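Local coordinates for protein RNA-dependent RNA Polymerase (PDB 6TZ0) that transcribes and replicates the double-stranded RNA genome of a cytoplasmic polyhedrosis virus, acting as its RNA-directed RNA polymerase, at residues A[161-165]-A[166-170]; A[221-224]-A[225-228]; A[248-251]-A[252-256]; A[310-313]-A[314-318]. One frame throughout, in Å; residues are numbered along the deposited sequence.

All four contacts are local, in the N-terminal region of the polymerase. Contact 1 leads into helix 166-175 and contact 2 into helix 224-237. Contact 3 lies between helices 242-248 and 257-264, contact 4 within helix 309-320. The centres of contacts 1 and 2 are about 12 Å apart, and Pro166 packs on His224. Those of contacts 2 and 4 are about 13 Å apart, and Glu226 and Tyr314 form a probable hydrogen bond. Those of contacts 3 and 4 are about 12 Å apart, and Trp256 packs on Ile315. In space the order is 1, 2, 4, 3, unlike the chain. Contact 3 lies nearest to residues that bind UTP and magnesium, such as Arg485 and Asp547.

Contact 1 (A[161-165]-A[166-170]); sequences QTTNY and PLRTY
Tyr165 and Arg168 carry this contact, where the loop after helix 145-160 runs into helix 166-175. The arginine chain passes over one face of the tyrosine ring. Arg168 CG lies 3.9 Å from the centroid of the Tyr165 ring, 19° off the ring normal. This is a CH-pi contact, displaced toward the rim. The next carbon, Arg168 CD, comes 3.5 Å from Tyr165 OH. The chain follows the ring because it bends at both chi2 and chi3, each near -60°. The guanidinium is not stacked on the ring, since the two planes stand 61° apart. It turns instead toward the loop, where Arg168 NH1 lies 3.1 Å from Thr163 OG1. The angle there is too poor for a hydrogen bond.

The stronger polar partner is Asp157 of helix 145-160. Its OD2 forms a salt bridge with Arg168 NH1, and its OD1 is hydrogen-bonded to Tyr165 OH. Pro166 sits at the root of the tyrosine, with Pro166 CD 3.5 Å from Tyr165 CB. Leu167 adds an apolar touch farther along, its CB 3.9 Å from Tyr165 CD1. The backbone closes the turn with a hydrogen bond of 3.1 Å from Arg168 N to Tyr165 O.

Tyr165 and Arg168 are both buried, and one carboxylate on the preceding helix serves the polar ends of both. The shared partner probably holds the phenol and the guanidinium in place. The adjacent positive charge would probably keep Asp157 ionised. The chemistry therefore ties the start of helix 166-175 back to helix 145-160 by charge.

Contact 2 (A[221-224]-A[225-228]); sequences ILTH and VESI
Thr223 and Glu226 face each other across the first turn of helix 224-237, their CA atoms 5.1 Å apart. The backbone is extended at Leu222 and Thr223 and turns helical from His224 onward. Two regular bonds follow. Ser227 N donates to Thr223 O at 3.0 Å, and Ile228 N donates to His224 O, also at 3.0 Å.

The side chains add a reciprocal pair. Thr223 N donates to Glu226 OE1 at 3.2 Å, with an N-H...O angle of 157°. The donor meets this oxygen from above the carboxylate plane. In return, Glu226 N makes a weak bond of 3.4 Å to Thr223 OG1. The threonine hydroxyl lies between its own backbone N and carbonyl carbon (chi1 63°), which turns it over the helix start. Thr223 OG1 is also hydrogen-bonded to Glu58 O. The glutamate chain is extended beyond CG and runs back along the turn. Leu222 covers its aliphatic part, with Leu222 CD2 3.7 Å from Glu226 CB.

The carboxylate has further partners. Glu226 OE1 is hydrogen-bonded to Ser60 OG, and OE2 to Tyr314 OH on helix 309-320. These bonds hold the buried group in place. A negative charge at the N-terminal end of a helix would also suit the helix dipole. Thr223 as N-cap and Glu226 three residues later make a classic capping box.

Contact 3 (A[248-251]-A[252-256]); sequences KIKG and IGRSW
Ile249 leaves helical geometry just after helix 242-248, and its carbonyl turns to Gly253. Gly253 N makes a weak bond of 3.5 Å to Ile249 O. Lys250 comes next, and its carbonyl receives the guanidinium of Arg254. Arg254 NH1 donates to Lys250 O at 2.7 Å. The oxygen lies at the guanidinium edge, 13° out of its plane, and the donor sits on a lone pair of that carbonyl. The arginine chain is extended from CG to NE, which carries NH1 back across the turn. NH1 also lies 3.4 Å from Lys250 CG.

This is a loop between helices 242-248 and 257-264, with several backbone bonds spaced as in a helix, two of them weak. It lies beside the polymerase site. The side chain of Lys250 is about 7 Å from that of Arg485, a UTP-binding residue. Lys250 and Arg254 both turn to Asp483. Arg254 NH2 forms a salt bridge with it, while Lys250 NZ makes a long, weak ion pair.

At Gly251 the carbonyl takes two bonds from Ser255. Ser255 N and Ser255 OG each lie 3.1 Å from Gly251 O, on opposite faces of its plane. Arg254 N adds a weak bond to the same oxygen.

Contact 4 (A[310-313]-A[314-318]); sequences EFNE and YINRA
Phe311 and Ile315 meet one turn apart within helix 309-320, so this is a contact along a single helix. Four backbone bonds span the two segments in the regular helical pattern. Tyr314 N bonds to Glu310 O, Ile315 N to Phe311 O, and Asn316 N to Asn312 O, each at 3.0 Å. Arg317 N bonds to Glu313 O at 2.9 Å.

On the buried side, the tip of the isoleucine lies over one face of the phenylalanine ring. Ile315 CD1 is 4.0 Å from the centroid of the Phe311 ring, 27° off the normal, in a CH-pi contact. Its closest ring atom is Phe311 CE2, at 3.6 Å. Phe311 has CG anti to the backbone N (chi1 -179°), which swings the ring along the helix toward the next turn. Ile315 sends its CG1 branch back to meet it.

Asn312 and Asn316 lie one turn apart on a more polar side, their side chains crossing at an angle. Asn312 OD1 and Asn316 ND2 are 3.7 Å apart, with the amide planes 52° apart. The amides are neighbours but are not hydrogen-bonded to each other.

The helix sits between several elements of the N-terminal region. Phe311 stacks with His233 of helix 224-237 and touches Met338 of helix 325-339. Tyr314 packs on Tyr331 and Ala334 of that same helix. Ile315 and Asn312 touch Arg303 of helix 295-306, while Glu310 and Arg317 reach Ala67 and Leu65 of strand 64-68.

Contact 1 (A[161-165]-A[166-170])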
# COMPACT_ATOMS: atom_id res chain seq x y z
N GLN A 161 -2.85 37.25 -27.00
CA GLN A 161 -2.37 38.01 -28.16
C GLN A 161 -1.44 39.17 -27.80
O GLN A 161 -1.01 39.91 -28.69
CB GLN A 161 -3.52 38.53 -29.03
CG GLN A 161 -4.34 37.46 -29.69
CD GLN A 161 -5.42 38.03 -30.58
OE1 GLN A 161 -5.51 39.24 -30.76
NE2 GLN A 161 -6.26 37.17 -31.12
N THR A 162 -1.13 39.37 -26.52
CA THR A 162 -0.27 40.44 -26.06
C THR A 162 0.76 39.83 -25.13
O THR A 162 0.63 38.68 -24.69
CB THR A 162 -1.01 41.55 -25.31
OG1 THR A 162 -1.57 41.02 -24.11
CG2 THR A 162 -2.12 42.16 -26.16
N THR A 163 1.78 40.61 -24.81
CA THR A 163 2.85 40.14 -23.95
C THR A 163 2.91 40.87 -22.61
O THR A 163 3.79 40.57 -21.80
CB THR A 163 4.18 40.25 -24.69
OG1 THR A 163 5.21 39.61 -23.93
CG2 THR A 163 4.56 41.70 -24.92
N ASN A 164 1.99 41.81 -22.35
CA ASN A 164 1.99 42.56 -21.10
C ASN A 164 0.94 42.00 -20.15
O ASN A 164 -0.15 42.54 -20.01
CB ASN A 164 1.78 44.06 -21.36
CG ASN A 164 0.65 44.34 -22.32
OD1 ASN A 164 -0.04 43.43 -22.78
ND2 ASN A 164 0.44 45.62 -22.63
N TYR A 165 1.31 40.91 -19.47
CA TYR A 165 0.55 40.36 -18.36
C TYR A 165 1.53 40.06 -17.23
O TYR A 165 2.72 39.83 -17.50
CB TYR A 165 -0.26 39.12 -18.80
CG TYR A 165 0.53 38.00 -19.43
CD1 TYR A 165 1.09 37.00 -18.65
CD2 TYR A 165 0.69 37.94 -20.80
CE1 TYR A 165 1.80 35.98 -19.23
CE2 TYR A 165 1.39 36.93 -21.38
CZ TYR A 165 1.95 35.95 -20.60
OH TYR A 165 2.67 34.94 -21.18
N PRO A 166 1.08 40.10 -15.96
CA PRO A 166 2.05 40.17 -14.84
C PRO A 166 2.96 38.96 -14.65
O PRO A 166 3.98 39.07 -13.95
CB PRO A 166 1.14 40.35 -13.62
CG PRO A 166 -0.08 40.94 -14.15
CD PRO A 166 -0.29 40.36 -15.48
N LEU A 167 2.62 37.81 -15.24
CA LEU A 167 3.45 36.63 -15.03
C LEU A 167 4.78 36.76 -15.78
O LEU A 167 5.79 36.19 -15.36
CB LEU A 167 2.69 35.38 -15.45
CG LEU A 167 3.31 34.02 -15.08
CD1 LEU A 167 3.41 33.88 -13.57
CD2 LEU A 167 2.52 32.87 -15.66
N ARG A 168 4.81 37.58 -16.84
CA ARG A 168 6.07 37.88 -17.51
C ARG A 168 6.99 38.68 -16.61
O ARG A 168 8.20 38.43 -16.56
CB ARG A 168 5.83 38.64 -18.81
CG ARG A 168 4.99 37.91 -19.82
CD ARG A 168 5.60 36.60 -20.21
NE ARG A 168 6.88 36.71 -20.90
CZ ARG A 168 7.02 36.78 -22.22
NH1 ARG A 168 5.95 36.75 -23.00
NH2 ARG A 168 8.22 36.87 -22.76
N THR A 169 6.44 39.66 -15.88
CA THR A 169 7.27 40.44 -14.97
C THR A 169 7.71 39.62 -13.77
O THR A 169 8.81 39.83 -13.27
CB THR A 169 6.52 41.68 -14.50
OG1 THR A 169 5.40 41.29 -13.70
CG2 THR A 169 6.03 42.45 -15.69
N TYR A 170 6.89 38.66 -13.32
CA TYR A 170 7.35 37.73 -12.29
C TYR A 170 8.50 36.85 -12.78
O TYR A 170 9.48 36.66 -12.06
CB TYR A 170 6.20 36.87 -11.77
CG TYR A 170 5.40 37.52 -10.68
CD1 TYR A 170 5.89 37.57 -9.38
CD2 TYR A 170 4.15 38.07 -10.93
CE1 TYR A 170 5.17 38.17 -8.37
CE2 TYR A 170 3.43 38.67 -9.92
CZ TYR A 170 3.94 38.71 -8.64
OH TYR A 170 3.23 39.30 -7.63

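Contact 2 (A[221-224]-A[225-228])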
# COMPACT_ATOMS: atom_id res chain seq x y z
N ILE A 221 -9.58 29.81 -13.94
CA ILE A 221 -9.77 29.86 -12.50
C ILE A 221 -9.21 31.16 -11.93
O ILE A 221 -9.87 31.85 -11.14
CB ILE A 221 -9.12 28.63 -11.85
CG1 ILE A 221 -9.84 27.37 -12.32
CG2 ILE A 221 -9.12 28.73 -10.34
CD1 ILE A 221 -9.12 26.11 -12.02
N LEU A 222 -8.00 31.53 -12.33
CA LEU A 222 -7.38 32.77 -11.89
C LEU A 222 -7.36 33.78 -13.02
O LEU A 222 -7.13 33.42 -14.18
CB LEU A 222 -5.96 32.54 -11.39
CG LEU A 222 -5.77 31.75 -10.10
CD1 LEU A 222 -4.29 31.56 -9.85
CD2 LEU A 222 -6.41 32.45 -8.94
N THR A 223 -7.62 35.03 -12.69
CA THR A 223 -7.40 36.13 -13.61
C THR A 223 -5.96 36.61 -13.45
O THR A 223 -5.15 35.99 -12.76
CB THR A 223 -8.43 37.23 -13.38
OG1 THR A 223 -8.26 37.78 -12.06
CG2 THR A 223 -9.82 36.66 -13.49
N HIS A 224 -5.61 37.73 -14.08
CA HIS A 224 -4.24 38.21 -13.98
C HIS A 224 -3.97 38.88 -12.64
O HIS A 224 -2.89 38.71 -12.06
CB HIS A 224 -3.92 39.15 -15.14
CG HIS A 224 -3.90 38.47 -16.47
ND1 HIS A 224 -2.87 37.66 -16.87
CD2 HIS A 224 -4.80 38.47 -17.49
CE1 HIS A 224 -3.12 37.19 -18.08
NE2 HIS A 224 -4.29 37.67 -18.48
N VAL A 225 -4.96 39.61 -12.11
CA VAL A 225 -4.79 40.24 -10.81
C VAL A 225 -4.80 39.19 -9.72
O VAL A 225 -4.07 39.28 -8.72
CB VAL A 225 -5.90 41.28 -10.60
CG1 VAL A 225 -5.51 42.25 -9.53
CG2 VAL A 225 -6.26 41.97 -11.88
N GLU A 226 -5.61 38.15 -9.89
CA GLU A 226 -5.59 37.03 -8.97
C GLU A 226 -4.29 36.24 -9.06
O GLU A 226 -3.84 35.67 -8.06
CB GLU A 226 -6.79 36.13 -9.23
CG GLU A 226 -8.10 36.74 -8.79
CD GLU A 226 -9.28 35.86 -9.11
OE1 GLU A 226 -9.10 34.88 -9.85
OE2 GLU A 226 -10.38 36.13 -8.60
N SER A 227 -3.65 36.23 -10.23
CA SER A 227 -2.32 35.63 -10.33
C SER A 227 -1.28 36.45 -9.59
O SER A 227 -0.34 35.88 -9.03
CB SER A 227 -1.92 35.47 -11.79
OG SER A 227 -1.67 36.72 -12.40
N ILE A 228 -1.45 37.77 -9.58
CA ILE A 228 -0.59 38.62 -8.75
C ILE A 228 -0.74 38.26 -7.28
O ILE A 228 0.26 38.10 -6.56
CB ILE A 228 -0.90 40.11 -8.99
CG1 ILE A 228 -0.62 40.49 -10.42
CG2 ILE A 228 -0.08 40.99 -8.08
CD1 ILE A 228 -1.11 41.83 -10.74

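Contact 3 (A[248-251]-A[252-256])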
# COMPACT_ATOMS: atom_id res chain seq x y z
N LYS A 248 1.38 24.89 6.87
CA LYS A 248 0.83 25.39 8.13
C LYS A 248 -0.49 26.13 7.94
O LYS A 248 -1.33 26.12 8.84
CB LYS A 248 1.86 26.28 8.82
CG LYS A 248 1.54 26.56 10.28
CD LYS A 248 2.65 27.30 10.97
CE LYS A 248 2.42 28.80 10.95
NZ LYS A 248 2.85 29.44 9.68
N ILE A 249 -0.73 26.75 6.78
CA ILE A 249 -1.96 27.51 6.58
C ILE A 249 -2.79 26.90 5.46
O ILE A 249 -3.60 27.58 4.82
CB ILE A 249 -1.66 29.00 6.33
CG1 ILE A 249 -0.61 29.23 5.24
CG2 ILE A 249 -1.20 29.66 7.60
CD1 ILE A 249 -1.10 29.44 3.83
N LYS A 250 -2.63 25.59 5.24
CA LYS A 250 -3.27 24.91 4.13
C LYS A 250 -4.78 24.80 4.32
O LYS A 250 -5.53 24.80 3.34
CB LYS A 250 -2.61 23.53 3.97
CG LYS A 250 -3.05 22.65 2.82
CD LYS A 250 -4.07 21.60 3.23
CE LYS A 250 -3.49 20.68 4.29
NZ LYS A 250 -2.31 19.92 3.79
N GLY A 251 -5.26 24.72 5.56
CA GLY A 251 -6.68 24.56 5.80
C GLY A 251 -7.41 25.84 6.11
O GLY A 251 -8.62 25.94 5.88
N ILE A 252 -6.70 26.83 6.66
CA ILE A 252 -7.30 28.12 6.99
C ILE A 252 -7.70 28.86 5.73
O ILE A 252 -8.79 29.44 5.65
CB ILE A 252 -6.32 28.94 7.85
CG1 ILE A 252 -6.10 28.27 9.20
CG2 ILE A 252 -6.82 30.34 8.08
CD1 ILE A 252 -4.96 28.89 9.96
N GLY A 253 -6.86 28.82 4.70
CA GLY A 253 -7.14 29.47 3.44
C GLY A 253 -8.20 28.82 2.59
O GLY A 253 -8.51 29.34 1.51
N ARG A 254 -8.78 27.70 3.03
CA ARG A 254 -9.82 27.00 2.30
C ARG A 254 -11.16 26.97 3.02
O ARG A 254 -12.19 27.06 2.37
CB ARG A 254 -9.39 25.56 2.02
CG ARG A 254 -8.34 25.38 0.94
CD ARG A 254 -7.83 23.95 0.97
NE ARG A 254 -6.99 23.60 -0.17
CZ ARG A 254 -5.69 23.81 -0.24
NH1 ARG A 254 -5.05 24.39 0.76
NH2 ARG A 254 -5.02 23.45 -1.33
N SER A 255 -11.16 26.88 4.35
CA SER A 255 -12.34 26.54 5.14
C SER A 255 -13.31 27.71 5.34
O SER A 255 -14.28 27.56 6.08
CB SER A 255 -11.91 25.99 6.50
OG SER A 255 -11.24 26.98 7.26
N TRP A 256 -13.08 28.85 4.69
CA TRP A 256 -13.96 30.01 4.77
C TRP A 256 -15.24 29.84 3.97
O TRP A 256 -16.17 30.64 4.14
CB TRP A 256 -13.21 31.25 4.29
CG TRP A 256 -12.68 31.07 2.90
CD1 TRP A 256 -11.47 30.57 2.55
CD2 TRP A 256 -13.36 31.35 1.67
NE1 TRP A 256 -11.34 30.52 1.19
CE2 TRP A 256 -12.50 30.99 0.63
CE3 TRP A 256 -14.62 31.87 1.35
CZ2 TRP A 256 -12.84 31.14 -0.71
CZ3 TRP A 256 -14.96 32.01 0.03
CH2 TRP A 256 -14.08 31.65 -0.98

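Contact 4 (A[310-313]-A[314-318])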
# COMPACT_ATOMS: atom_id res chain seq x y z
N GLU A 310 -2.83 40.37 2.29
CA GLU A 310 -3.40 40.51 0.95
C GLU A 310 -4.31 39.34 0.63
O GLU A 310 -5.41 39.52 0.10
CB GLU A 310 -2.28 40.63 -0.08
CG GLU A 310 -2.76 40.88 -1.50
CD GLU A 310 -1.62 40.93 -2.49
OE1 GLU A 310 -0.47 40.69 -2.09
OE2 GLU A 310 -1.87 41.21 -3.68
N PHE A 311 -3.88 38.13 0.98
CA PHE A 311 -4.71 36.95 0.78
C PHE A 311 -5.89 36.94 1.74
O PHE A 311 -6.99 36.52 1.38
CB PHE A 311 -3.83 35.71 0.93
CG PHE A 311 -4.55 34.42 0.72
CD1 PHE A 311 -5.08 34.11 -0.52
CD2 PHE A 311 -4.65 33.49 1.73
CE1 PHE A 311 -5.73 32.92 -0.73
CE2 PHE A 311 -5.29 32.30 1.53
CZ PHE A 311 -5.84 32.02 0.30
N ASN A 312 -5.68 37.43 2.97
CA ASN A 312 -6.78 37.57 3.92
C ASN A 312 -7.80 38.60 3.43
O ASN A 312 -9.01 38.42 3.60
CB ASN A 312 -6.23 37.98 5.28
CG ASN A 312 -7.24 37.83 6.39
OD1 ASN A 312 -8.33 37.30 6.19
ND2 ASN A 312 -6.89 38.33 7.57
N GLU A 313 -7.32 39.67 2.79
CA GLU A 313 -8.23 40.68 2.27
C GLU A 313 -8.99 40.15 1.06
O GLU A 313 -10.16 40.49 0.86
CB GLU A 313 -7.44 41.94 1.94
CG GLU A 313 -8.29 43.15 1.57
CD GLU A 313 -7.45 44.42 1.41
OE1 GLU A 313 -6.21 44.34 1.55
OE2 GLU A 313 -8.04 45.49 1.16
N TYR A 314 -8.35 39.28 0.27
CA TYR A 314 -9.06 38.60 -0.81
C TYR A 314 -10.14 37.67 -0.28
O TYR A 314 -11.23 37.57 -0.86
CB TYR A 314 -8.07 37.82 -1.68
CG TYR A 314 -8.72 37.12 -2.85
CD1 TYR A 314 -9.12 37.83 -3.97
CD2 TYR A 314 -8.92 35.75 -2.83
CE1 TYR A 314 -9.71 37.19 -5.04
CE2 TYR A 314 -9.52 35.11 -3.89
CZ TYR A 314 -9.90 35.83 -4.99
OH TYR A 314 -10.49 35.20 -6.06
N ILE A 315 -9.87 36.98 0.83
CA ILE A 315 -10.87 36.09 1.43
C ILE A 315 -12.04 36.90 1.99
O ILE A 315 -13.20 36.50 1.83
CB ILE A 315 -10.22 35.18 2.48
CG1 ILE A 315 -9.29 34.17 1.80
CG2 ILE A 315 -11.24 34.45 3.33
CD1 ILE A 315 -8.46 33.40 2.76
N ASN A 316 -11.77 38.05 2.61
CA ASN A 316 -12.88 38.87 3.11
C ASN A 316 -13.69 39.47 1.97
O ASN A 316 -14.91 39.62 2.07
CB ASN A 316 -12.36 39.96 4.04
CG ASN A 316 -11.77 39.40 5.31
OD1 ASN A 316 -12.25 38.41 5.83
ND2 ASN A 316 -10.74 40.06 5.82
N ARG A 317 -13.01 39.79 0.86
CA ARG A 317 -13.69 40.19 -0.37
C ARG A 317 -14.61 39.09 -0.89
O ARG A 317 -15.72 39.37 -1.35
CB ARG A 317 -12.63 40.54 -1.41
CG ARG A 317 -13.16 41.03 -2.73
CD ARG A 317 -12.02 41.38 -3.65
NE ARG A 317 -12.50 41.84 -4.94
CZ ARG A 317 -12.82 43.11 -5.20
NH1 ARG A 317 -13.27 43.45 -6.39
NH2 ARG A 317 -12.70 44.03 -4.25
N ALA A 318 -14.15 37.84 -0.84
CA ALA A 318 -14.98 36.72 -1.27
C ALA A 318 -16.14 36.47 -0.31
O ALA A 318 -17.22 36.03 -0.73
CB ALA A 318 -14.13 35.46 -1.40